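Local coordinates for protein fructose-bisphosphate aldolase (Slackia heliotrinireducens, PDB 4MOZ) that belongs to the DeoC/LacD family of aldolases and folds as a closed eight-stranded parallel TIM barrel, here in an assembly of five chains, at residues Val110-Ala113 with Gln114-Tyr118. Residues are numbered along the deposited sequence; the frame is centred on the assembly and turned at random.
Sequences VKTA and QDDPY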
loop_
_atom_site.group_PDB
_atom_site.type_symbol
_atom_site.label_atom_id
_atom_site.label_comp_id
_atom_site.label_asym_id
_atom_site.label_seq_id
_atom_site.Cartn_x
_atom_site.Cartn_y
_atom_site.Cartn_z
ATOM N N VAL C 110 19.064 10.347 9.070
ATOM C CA VAL C 110 18.015 11.350 9.065
ATOM C C VAL C 110 17.703 11.680 10.517
ATOM O O VAL C 110 17.218 10.827 11.260
ATOM C CB VAL C 110 16.739 10.859 8.328
ATOM C CG1 VAL C 110 15.626 11.903 8.405
ATOM C CG2 VAL C 110 17.046 10.522 6.877
ATOM N N LYS C 111 17.999 12.909 10.925
ATOM C CA LYS C 111 17.722 13.349 12.292
ATOM C C LYS C 111 16.264 13.771 12.435
ATOM O O LYS C 111 15.628 14.153 11.457
ATOM C CB LYS C 111 18.650 14.499 12.707
ATOM C CG LYS C 111 20.135 14.253 12.457
ATOM C CD LYS C 111 20.661 13.043 13.216
ATOM C CE LYS C 111 22.139 12.821 12.921
ATOM N NZ LYS C 111 22.663 11.606 13.602
ATOM N N THR C 112 15.751 13.694 13.660
ATOM C CA THR C 112 14.381 14.087 13.997
ATOM C C THR C 112 14.006 15.472 13.469
ATOM O O THR C 112 12.915 15.657 12.922
ATOM C CB THR C 112 14.164 14.028 15.523
ATOM O OG1 THR C 112 14.389 12.685 15.968
ATOM C CG2 THR C 112 12.738 14.465 15.916
ATOM N N ALA C 113 14.918 16.431 13.630
ATOM C CA ALA C 113 14.722 17.805 13.148
ATOM C C ALA C 113 14.402 17.877 11.649
ATOM O O ALA C 113 13.685 18.778 11.208
ATOM C CB ALA C 113 15.937 18.664 13.482
ATOM N N GLN C 114 14.935 16.926 10.881
ATOM C CA GLN C 114 14.648 16.824 9.451
ATOM C C GLN C 114 13.307 16.128 9.212
ATOM O O GLN C 114 12.469 16.631 8.460
ATOM C CB GLN C 114 15.768 16.081 8.707
ATOM C CG GLN C 114 15.501 15.909 7.214
ATOM C CD GLN C 114 16.476 14.975 6.513
ATOM O OE1 GLN C 114 17.592 14.746 6.983
ATOM N NE2 GLN C 114 16.059 14.439 5.369
ATOM N N ASP C 115 13.123 14.969 9.843
ATOM C CA ASP C 115 11.904 14.170 9.694
ATOM C C ASP C 115 11.771 13.211 10.875
ATOM O O ASP C 115 12.767 12.660 11.346
ATOM C CB ASP C 115 11.936 13.384 8.372
ATOM C CG ASP C 115 10.545 12.940 7.895
ATOM O OD1 ASP C 115 9.515 13.520 8.315
ATOM O OD2 ASP C 115 10.484 12.001 7.070
ATOM N N ASP C 116 10.543 13.029 11.354
ATOM C CA ASP C 116 10.247 12.069 12.415
ATOM C C ASP C 116 10.716 10.661 12.026
ATOM O O ASP C 116 10.714 10.317 10.846
ATOM C CB ASP C 116 8.745 12.064 12.719
ATOM C CG ASP C 116 8.333 13.155 13.693
ATOM O OD1 ASP C 116 9.189 13.944 14.151
ATOM O OD2 ASP C 116 7.132 13.227 14.012
ATOM N N PRO C 117 11.114 9.843 13.015
ATOM C CA PRO C 117 11.681 8.531 12.696
ATOM C C PRO C 117 10.650 7.483 12.278
ATOM O O PRO C 117 9.504 7.497 12.748
ATOM C CB PRO C 117 12.345 8.108 14.010
ATOM C CG PRO C 117 11.528 8.780 15.066
ATOM C CD PRO C 117 11.072 10.089 14.472
ATOM N N TYR C 118 11.079 6.594 11.385
ATOM C CA TYR C 118 10.328 5.402 11.036
ATOM C C TYR C 118 11.297 4.234 10.824
ATOM O O TYR C 118 12.249 4.334 10.046
ATOM C CB TYR C 118 9.463 5.637 9.788
ATOM C CG TYR C 118 8.847 4.371 9.215
ATOM C CD1 TYR C 118 8.208 3.443 10.042
ATOM C CD2 TYR C 118 8.887 4.108 7.846
ATOM C CE1 TYR C 118 7.652 2.285 9.526
ATOM C CE2 TYR C 118 8.323 2.949 7.318
ATOM C CZ TYR C 118 7.710 2.041 8.164
ATOM O OH TYR C 118 7.146 0.886 7.664
HETATM O O HOH W 1 14.377 10.500 11.941
HETATM O O HOH W 2 19.248 14.695 9.217
HETATM O O HOH W 3 10.197 16.227 12.839
HETATM O O HOH W 4 12.247 19.392 8.476
#
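Lys111 O accepts two backbone N-H groups and closes a single helical turn in the loop between strand 99-102 and helix 125-132 of the TIM barrel. The Asp115 N to Lys111 O bond, 3.1 Å long, is nearly straight (168° at the hydrogen), with the donor in the carbonyl plane. Gln114 N reaches the same Lys111 O at 2.9 Å, but more bent (136°) and from above that plane. The i to i+4 and i to i+3 spacings match the helix-like backbone angles of Thr112, Ala113 and Gln114; Asp115, with an extended backbone, leaves the turn.

Gln114 CG lies opposite the backbone N (chi1 178°) and the chain stays extended, so that the Gln114 and Val110 side chains cross at about a right angle, with Gln114 CD 3.7 Å from Val110 CG1. The same methyl touches Asp115 CB at 4.0 Å. Gln114 NE2 hydrogen-bonds to Glu150 OE2 of a second subunit, while a water that accepts from Lys111 N lies 2.8 Å from Gln114 OE1 and may donate to it. The Asp116 carboxylate, held by Lys182 N and Glu150 N of its own chain, lies beside Thr112: Asp116 OD1 is 4.0 Å from Thr112 CG2, and a water donates to both Thr112 O and Asp116 OD1.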